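Local coordinates for protein T cell receptor mu chain (Monodelphis domestica, PDB 7L15) that forms the mu chain of a marsupial gamma-mu T cell receptor, pairing with a gamma chain and probably taking part in antigen recognition at the T cell surface, at residues A[63-68]-A[86-91]; A[138-143]-A[149-154]; A[177-180]-A[186-189]. All coordinates share one frame; numbering follows the deposited sequence.

Contact 1: residues A[63-68]-A[86-91]. With NAG (2-acetamido-2-deoxy-beta-D-glucopyranose), chain D.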
loop_
_atom_site.group_PDB
_atom_site.type_symbol
_atom_site.label_atom_id
_atom_site.label_comp_id
_atom_site.label_asym_id
_atom_site.label_seq_id
_atom_site.Cartn_x
_atom_site.Cartn_y
_atom_site.Cartn_z
ATOM N N THR A 63 -4.496 11.381 14.780
ATOM C CA THR A 63 -4.910 12.119 15.967
ATOM C C THR A 63 -3.660 12.463 16.766
ATOM O O THR A 63 -2.604 11.863 16.572
ATOM C CB THR A 63 -5.894 11.310 16.826
ATOM O OG1 THR A 63 -6.171 12.007 18.049
ATOM C CG2 THR A 63 -5.330 9.952 17.143
ATOM N N GLY A 64 -3.786 13.455 17.652
ATOM C CA GLY A 64 -2.669 13.828 18.501
ATOM C C GLY A 64 -3.156 14.626 19.684
ATOM O O GLY A 64 -4.324 15.011 19.750
ATOM N N LEU A 65 -2.249 14.874 20.629
ATOM C CA LEU A 65 -2.670 15.589 21.827
ATOM C C LEU A 65 -1.467 16.117 22.587
ATOM O O LEU A 65 -0.344 15.621 22.448
ATOM C CB LEU A 65 -3.519 14.705 22.752
ATOM C CG LEU A 65 -2.847 13.630 23.610
ATOM C CD1 LEU A 65 -3.804 13.097 24.668
ATOM C CD2 LEU A 65 -2.323 12.487 22.768
ATOM N N ASN A 66 -1.730 17.164 23.364
ATOM C CA ASN A 66 -0.839 17.625 24.420
ATOM C C ASN A 66 -1.714 17.846 25.652
ATOM O O ASN A 66 -2.859 17.380 25.734
ATOM C CB ASN A 66 -0.043 18.868 23.998
ATOM C CG ASN A 66 -0.928 20.034 23.576
ATOM O OD1 ASN A 66 -1.953 20.323 24.196
ATOM N ND2 ASN A 66 -0.520 20.711 22.502
ATOM N N SER A 67 -1.187 18.579 26.636
ATOM C CA SER A 67 -1.895 18.725 27.900
ATOM C C SER A 67 -3.087 19.668 27.800
ATOM O O SER A 67 -3.948 19.631 28.682
ATOM C CB SER A 67 -0.947 19.213 29.016
ATOM O OG SER A 67 -0.489 20.531 28.768
ATOM N N SER A 68 -3.178 20.490 26.748
ATOM C CA SER A 68 -4.279 21.438 26.634
ATOM C C SER A 68 -5.258 21.142 25.502
ATOM O O SER A 68 -6.408 21.585 25.577
ATOM C CB SER A 68 -3.745 22.872 26.465
ATOM O OG SER A 68 -2.982 23.014 25.280
ATOM N N ASN A 86 2.761 7.913 32.108
ATOM C CA ASN A 86 3.455 8.372 30.902
ATOM C C ASN A 86 3.010 7.597 29.651
ATOM O O ASN A 86 3.816 7.255 28.785
ATOM C CB ASN A 86 4.975 8.284 31.077
ATOM C CG ASN A 86 5.535 9.348 32.024
ATOM O OD1 ASN A 86 4.803 10.019 32.744
ATOM N ND2 ASN A 86 6.852 9.504 32.007
ATOM N N GLN A 87 1.715 7.345 29.531
ATOM C CA GLN A 87 1.170 6.634 28.381
ATOM C C GLN A 87 0.179 7.516 27.634
ATOM O O GLN A 87 -0.445 8.402 28.225
ATOM C CB GLN A 87 0.468 5.342 28.816
ATOM C CG GLN A 87 1.342 4.405 29.643
ATOM C CD GLN A 87 0.504 3.418 30.430
ATOM O OE1 GLN A 87 -0.630 3.716 30.802
ATOM N NE2 GLN A 87 1.053 2.238 30.681
ATOM N N ILE A 88 0.050 7.284 26.320
ATOM C CA ILE A 88 -1.083 7.799 25.557
ATOM C C ILE A 88 -1.745 6.637 24.838
ATOM O O ILE A 88 -1.114 5.622 24.539
ATOM C CB ILE A 88 -0.732 8.897 24.530
ATOM C CG1 ILE A 88 -0.104 8.297 23.265
ATOM C CG2 ILE A 88 0.154 9.942 25.151
ATOM C CD1 ILE A 88 -0.263 9.184 22.047
ATOM N N PHE A 89 -3.033 6.808 24.556
ATOM C CA PHE A 89 -3.863 5.759 23.984
ATOM C C PHE A 89 -4.496 6.228 22.688
ATOM O O PHE A 89 -4.637 7.428 22.439
ATOM C CB PHE A 89 -4.942 5.324 24.957
ATOM C CG PHE A 89 -4.405 4.961 26.296
ATOM C CD1 PHE A 89 -4.194 5.943 27.262
ATOM C CD2 PHE A 89 -4.070 3.645 26.587
ATOM C CE1 PHE A 89 -3.672 5.618 28.498
ATOM C CE2 PHE A 89 -3.541 3.306 27.825
ATOM C CZ PHE A 89 -3.346 4.293 28.786
ATOM N N LEU A 90 -4.839 5.256 21.853
ATOM C CA LEU A 90 -5.573 5.490 20.624
ATOM C C LEU A 90 -6.853 4.674 20.670
ATOM O O LEU A 90 -6.854 3.522 21.118
ATOM C CB LEU A 90 -4.737 5.108 19.403
ATOM C CG LEU A 90 -5.447 5.045 18.053
ATOM C CD1 LEU A 90 -5.783 6.428 17.597
ATOM C CD2 LEU A 90 -4.578 4.362 16.996
ATOM N N GLN A 91 -7.947 5.265 20.224
ATOM C CA GLN A 91 -9.178 4.507 20.088
ATOM C C GLN A 91 -9.795 4.784 18.734
ATOM O O GLN A 91 -9.981 5.943 18.361
ATOM C CB GLN A 91 -10.180 4.834 21.186
ATOM C CG GLN A 91 -11.513 4.185 20.896
ATOM C CD GLN A 91 -12.552 4.434 21.969
ATOM O OE1 GLN A 91 -12.571 3.748 22.999
ATOM N NE2 GLN A 91 -13.434 5.411 21.729
HETATM C C1 NAG D . -1.205 21.861 21.957
HETATM C C2 NAG D . -0.387 23.138 22.267
HETATM C C3 NAG D . -1.042 24.368 21.635
HETATM C C4 NAG D . -1.284 24.130 20.152
HETATM C C5 NAG D . -2.149 22.885 20.000
HETATM C C6 NAG D . -2.515 22.560 18.570
HETATM C C7 NAG D . 0.895 23.044 24.361
HETATM C C8 NAG D . 0.860 23.250 25.845
HETATM N N2 NAG D . -0.239 23.312 23.704
HETATM O O3 NAG D . -0.213 25.512 21.808
HETATM O O4 NAG D . -1.904 25.261 19.552
HETATM O O5 NAG D . -1.435 21.759 20.531
HETATM O O6 NAG D . -1.372 22.286 17.774
HETATM O O7 NAG D . 1.905 22.657 23.781
#
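Leu65 overlaps Ile88 with its CD2 methyl, 4.0 Å from CD1 of Ile88, the two side chains passing alongside head to tail. Both reach across from a first torsion that sets CG of Leu65 (chi1 76°) and CG1 of Ile88 (chi1 78°) between the backbone N and the carbonyl carbon. Two residues along, where the side chains again face each other, CG2 of Thr63 meets CD1 of Leu90 at 3.6 Å, the methyl being turned inward while the hydroxyl OG1 is left to bond Asp71 O and Ser79 OG. Residues 63-65 and 88-90 run nearly antiparallel, 158° apart, but the CA atoms of Leu65 and Ile88 are 8.8 Å from each other, too far for backbone pairing, so the contact is made by methyl groups alone. Trp50, on the neighbouring strand 48-53, touches Thr63, Ile88 and Leu90 and extends this apolar layer.

From Asn66 the chain bends through an Asx turn. Asn66 OD1 accepts the backbone N of Ser68 at 2.8 Å and also the hydroxyl OG of Ser68 at 3.1 Å, with Ser69 N as a further donor. Such a grip would hold the amide plane still while its other end carries the sugar: ND2 of Asn66 is joined to C1 of the NAG by a 1.4 Å covalent bond, and it also donates to Gln47 OE1. The glycan thus leaves the side of the turn remote from strand 87-91. Strand 60-65 (C') and strand 87-92 (E) face each other here across the core of an immunoglobulin V-set beta sandwich, methyl groups meeting between its two sheets.

Contact 2: residues A[138-143]-A[149-154]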
loop_
_atom_site.group_PDB
_atom_site.type_symbol
_atom_site.label_atom_id
_atom_site.label_comp_id
_atom_site.label_asym_id
_atom_site.label_seq_id
_atom_site.Cartn_x
_atom_site.Cartn_y
_atom_site.Cartn_z
ATOM N N PRO A 138 -19.125 -20.252 -2.874
ATOM C CA PRO A 138 -18.827 -19.402 -4.029
ATOM C C PRO A 138 -19.512 -19.891 -5.291
ATOM O O PRO A 138 -19.948 -21.045 -5.396
ATOM C CB PRO A 138 -17.309 -19.528 -4.172
ATOM C CG PRO A 138 -17.014 -20.924 -3.670
ATOM C CD PRO A 138 -17.971 -21.093 -2.496
ATOM N N SER A 139 -19.603 -18.981 -6.255
ATOM C CA SER A 139 -19.851 -19.336 -7.645
ATOM C C SER A 139 -18.523 -19.320 -8.393
ATOM O O SER A 139 -17.558 -18.688 -7.957
ATOM C CB SER A 139 -20.849 -18.371 -8.297
ATOM O OG SER A 139 -20.618 -17.043 -7.861
ATOM N N VAL A 140 -18.469 -20.051 -9.510
ATOM C CA VAL A 140 -17.215 -20.291 -10.214
ATOM C C VAL A 140 -17.401 -19.992 -11.697
ATOM O O VAL A 140 -18.311 -20.530 -12.334
ATOM C CB VAL A 140 -16.722 -21.736 -10.001
ATOM C CG1 VAL A 140 -15.438 -21.980 -10.754
ATOM C CG2 VAL A 140 -16.527 -22.005 -8.508
ATOM N N PHE A 141 -16.522 -19.158 -12.251
ATOM C CA PHE A 141 -16.598 -18.772 -13.652
ATOM C C PHE A 141 -15.239 -18.932 -14.297
ATOM O O PHE A 141 -14.232 -18.500 -13.728
ATOM C CB PHE A 141 -17.073 -17.327 -13.790
ATOM C CG PHE A 141 -18.311 -17.047 -13.011
ATOM C CD1 PHE A 141 -19.560 -17.368 -13.534
ATOM C CD2 PHE A 141 -18.238 -16.496 -11.748
ATOM C CE1 PHE A 141 -20.728 -17.132 -12.790
ATOM C CE2 PHE A 141 -19.402 -16.243 -11.008
ATOM C CZ PHE A 141 -20.646 -16.561 -11.534
ATOM N N LEU A 142 -15.216 -19.533 -15.489
ATOM C CA LEU A 142 -14.005 -19.612 -16.294
ATOM C C LEU A 142 -13.959 -18.447 -17.270
ATOM O O LEU A 142 -14.974 -18.094 -17.879
ATOM C CB LEU A 142 -13.947 -20.929 -17.069
ATOM C CG LEU A 142 -13.526 -22.203 -16.346
ATOM C CD1 LEU A 142 -13.791 -23.400 -17.250
ATOM C CD2 LEU A 142 -12.056 -22.111 -15.999
ATOM N N VAL A 143 -12.777 -17.846 -17.413
ATOM C CA VAL A 143 -12.557 -16.783 -18.381
ATOM C C VAL A 143 -11.233 -17.055 -19.070
ATOM O O VAL A 143 -10.280 -17.539 -18.449
ATOM C CB VAL A 143 -12.534 -15.374 -17.742
ATOM C CG1 VAL A 143 -12.669 -14.306 -18.835
ATOM C CG2 VAL A 143 -13.617 -15.235 -16.673
ATOM N N VAL A 149 -5.891 -18.701 -18.749
ATOM C CA VAL A 149 -7.205 -19.002 -18.204
ATOM C C VAL A 149 -7.262 -18.445 -16.794
ATOM O O VAL A 149 -6.360 -18.690 -15.984
ATOM C CB VAL A 149 -7.510 -20.511 -18.219
ATOM C CG1 VAL A 149 -6.438 -21.280 -17.462
ATOM C CG2 VAL A 149 -8.882 -20.763 -17.614
ATOM N N ALA A 150 -8.299 -17.666 -16.516
ATOM C CA ALA A 150 -8.583 -17.192 -15.177
ATOM C C ALA A 150 -9.804 -17.938 -14.677
ATOM O O ALA A 150 -10.780 -18.110 -15.406
ATOM C CB ALA A 150 -8.846 -15.675 -15.141
ATOM N N CYS A 151 -9.742 -18.392 -13.443
ATOM C CA CYS A 151 -10.895 -18.967 -12.778
ATOM C C CYS A 151 -11.362 -17.957 -11.734
ATOM O O CYS A 151 -10.627 -17.647 -10.800
ATOM C CB CYS A 151 -10.532 -20.321 -12.164
ATOM S SG CYS A 151 -11.860 -21.026 -11.270
ATOM N N LEU A 152 -12.568 -17.424 -11.910
ATOM C CA LEU A 152 -13.099 -16.371 -11.053
ATOM C C LEU A 152 -14.020 -16.995 -10.014
ATOM O O LEU A 152 -14.978 -17.689 -10.365
ATOM C CB LEU A 152 -13.849 -15.334 -11.887
ATOM C CG LEU A 152 -14.807 -14.398 -11.162
ATOM C CD1 LEU A 152 -14.060 -13.577 -10.162
ATOM C CD2 LEU A 152 -15.470 -13.479 -12.201
ATOM N N ILE A 153 -13.748 -16.723 -8.743
ATOM C CA ILE A 153 -14.429 -17.366 -7.627
ATOM C C ILE A 153 -15.017 -16.265 -6.745
ATOM O O ILE A 153 -14.265 -15.545 -6.073
ATOM C CB ILE A 153 -13.464 -18.259 -6.843
ATOM C CG1 ILE A 153 -12.816 -19.252 -7.806
ATOM C CG2 ILE A 153 -14.199 -18.983 -5.695
ATOM C CD1 ILE A 153 -11.532 -19.858 -7.263
ATOM N N ARG A 154 -16.351 -16.134 -6.723
ATOM C CA ARG A 154 -16.985 -14.927 -6.185
ATOM C C ARG A 154 -17.807 -15.186 -4.935
ATOM O O ARG A 154 -18.698 -16.041 -4.921
ATOM C CB ARG A 154 -17.877 -14.253 -7.225
ATOM C CG ARG A 154 -17.098 -13.709 -8.380
ATOM C CD ARG A 154 -17.568 -12.351 -8.874
ATOM N NE ARG A 154 -18.509 -11.682 -7.989
ATOM C CZ ARG A 154 -19.653 -11.144 -8.392
ATOM N NH1 ARG A 154 -20.439 -10.546 -7.516
ATOM N NH2 ARG A 154 -20.001 -11.177 -9.678
#
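Strands 139-143 and 149-154 run antiparallel at 160°, their axes approaching to 4.7 Å, and Ser139, Phe141 and Val143 form hydrogen-bonded pairs with Arg154, Leu152 and Ala150. At the middle pair Leu152 N reaches Phe141 O at 2.7 Å with an N-H...O angle of 170°, and the Val143-Ala150 bonds are similarly short; toward Pro138 the pairing slackens, and Ser139 N to Arg154 O is a weak bond of 3.4 Å. The side chains then divide between two very different environments.

Val140, Leu142, Cys151 and Ile153 face the sandwich interior. CG1 of Val140 lies 3.7 Å from SG of Cys151, the sulfur that closes the disulfide to Cys203 in the facing sheet. Further along, Leu142 lays CD2 against CG2 of Val149 at 3.8 Å. At the other end the Pro138 ring runs alongside Ile153 with the same heading, its CB 3.5 Å from CG2 of Ile153. This is the A-B hairpin of an immunoglobulin C1-set domain, strand B supplying one half of the pin that ties the two sheets together.

The other face, bearing Ser139, Phe141, Val143, Leu152 and Arg154 among others, is turned to the gamma chain. Phe141 places ring atom CD2 4.1 Å from CG of Leu152, and CE2, at the ring edge, lies 4.3 Å from CG of Arg154. The arginine chain, kinked beyond CG, carries its guanidinium on to the gamma chain, where NH2 makes a salt bridge with Glu136 and a hydrogen bond to Ser142 of that chain. Ser139 OG bonds Lys140 of the gamma chain, while Val143 packs on Phe130 of the same subunit.

Contact 3: residues A[177-180]-A[186-189]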
loop_
_atom_site.group_PDB
_atom_site.type_symbol
_atom_site.label_atom_id
_atom_site.label_comp_id
_atom_site.label_asym_id
_atom_site.label_seq_id
_atom_site.Cartn_x
_atom_site.Cartn_y
_atom_site.Cartn_z
ATOM N N LEU A 177 -2.975 -18.560 -7.094
ATOM C CA LEU A 177 -4.245 -18.137 -6.517
ATOM C C LEU A 177 -4.107 -16.789 -5.824
ATOM O O LEU A 177 -3.212 -16.604 -4.994
ATOM C CB LEU A 177 -4.731 -19.171 -5.501
ATOM C CG LEU A 177 -5.983 -18.787 -4.716
ATOM C CD1 LEU A 177 -7.196 -18.832 -5.617
ATOM C CD2 LEU A 177 -6.148 -19.726 -3.557
ATOM N N SER A 178 -5.016 -15.867 -6.127
ATOM C CA SER A 178 -5.085 -14.574 -5.449
ATOM C C SER A 178 -6.444 -14.435 -4.784
ATOM O O SER A 178 -7.479 -14.724 -5.393
ATOM C CB SER A 178 -4.870 -13.408 -6.416
ATOM O OG SER A 178 -3.701 -13.579 -7.200
ATOM N N LEU A 179 -6.442 -13.979 -3.540
ATOM C CA LEU A 179 -7.646 -13.963 -2.729
ATOM C C LEU A 179 -7.708 -12.626 -2.027
ATOM O O LEU A 179 -6.682 -12.138 -1.552
ATOM C CB LEU A 179 -7.617 -15.114 -1.707
ATOM C CG LEU A 179 -8.809 -15.296 -0.778
ATOM C CD1 LEU A 179 -9.231 -16.753 -0.755
ATOM C CD2 LEU A 179 -8.430 -14.843 0.612
ATOM N N ALA A 180 -8.894 -12.023 -1.968
ATOM C CA ALA A 180 -9.012 -10.726 -1.307
ATOM C C ALA A 180 -10.411 -10.545 -0.746
ATOM O O ALA A 180 -11.384 -11.047 -1.324
ATOM C CB ALA A 180 -8.704 -9.563 -2.264
ATOM N N THR A 186 -17.375 -10.484 2.329
ATOM C CA THR A 186 -17.072 -11.805 1.788
ATOM C C THR A 186 -15.732 -11.768 1.047
ATOM O O THR A 186 -15.087 -10.724 0.918
ATOM C CB THR A 186 -18.206 -12.280 0.879
ATOM O OG1 THR A 186 -18.296 -11.416 -0.259
ATOM C CG2 THR A 186 -19.536 -12.230 1.638
ATOM N N TYR A 187 -15.301 -12.925 0.579
ATOM C CA TYR A 187 -14.081 -13.036 -0.195
ATOM C C TYR A 187 -14.413 -13.376 -1.637
ATOM O O TYR A 187 -15.441 -13.989 -1.929
ATOM C CB TYR A 187 -13.148 -14.111 0.380
ATOM C CG TYR A 187 -12.626 -13.743 1.746
ATOM C CD1 TYR A 187 -13.371 -14.009 2.906
ATOM C CD2 TYR A 187 -11.411 -13.115 1.877
ATOM C CE1 TYR A 187 -12.882 -13.678 4.143
ATOM C CE2 TYR A 187 -10.916 -12.767 3.117
ATOM C CZ TYR A 187 -11.649 -13.052 4.242
ATOM O OH TYR A 187 -11.142 -12.701 5.467
ATOM N N SER A 188 -13.527 -12.963 -2.532
ATOM C CA SER A 188 -13.536 -13.422 -3.903
ATOM C C SER A 188 -12.083 -13.697 -4.276
ATOM O O SER A 188 -11.153 -13.317 -3.564
ATOM C CB SER A 188 -14.239 -12.410 -4.838
ATOM O OG SER A 188 -13.388 -11.344 -5.204
ATOM N N ALA A 189 -11.885 -14.424 -5.361
ATOM C CA ALA A 189 -10.549 -14.910 -5.631
ATOM C C ALA A 189 -10.444 -15.203 -7.110
ATOM O O ALA A 189 -11.449 -15.435 -7.792
ATOM C CB ALA A 189 -10.223 -16.160 -4.796
#
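Two backbone hydrogen bonds tie Ala180 to Ser188, each 3.1 Å: Ala180 N gives to Ser188 O and Ser188 N gives to Ala180 O, both close to straight, with N-H...O angles of 169° and 171°. The strands run antiparallel. One step away Leu179 and Ala189 form a non-hydrogen-bonded pair, their CA atoms 4.2 Å apart.

Apolar packing gathers on the face that carries this pair. CB of Ala189 meets CB of Leu179 at 4.2 Å, and the CD1 methyl of Leu177 approaches the same Ala189 CB from two residues earlier in the strand, at 4.1 Å. Leu179, its CG swung opposite the backbone N (chi1 -178°), extends CD2 to within 3.7 Å of CD2 of Tyr187, leucine and ring crossing at a slant. Phe156 of strand 148-156 touches Leu179, Tyr187 and Ala189.

Polar and intersubunit contacts occupy the reverse face. Ser188 OG bonds Trp189 NE1 of the gamma chain, and Gln173 of the gamma chain packs on Ala180 and Ser188. This is the antiparallel D-E hairpin of a C1-set domain, whose sheet forms part of the constant-domain interface of the receptor.

Contacts 2 and 3 belong to one four-stranded sheet of the constant domain, their centres 11 Å apart, and they join directly: Ile153 O lies 2.7 Å from Ala189 N, a probable hydrogen bond between the inner strands 148-156 and 187-194. Together the two hairpins supply all four strands of the sheet, in the order 139-145, 148-156, 187-194, 175-181, and one face of it meets the gamma chain. Contact 1 lies in the variable domain, its centre 48 Å from that of contact 2 and 38 Å from that of contact 3. There it joins opposing sheets rather than neighbouring strands, and the Asn66 glycan goes with it, remote from both hairpins.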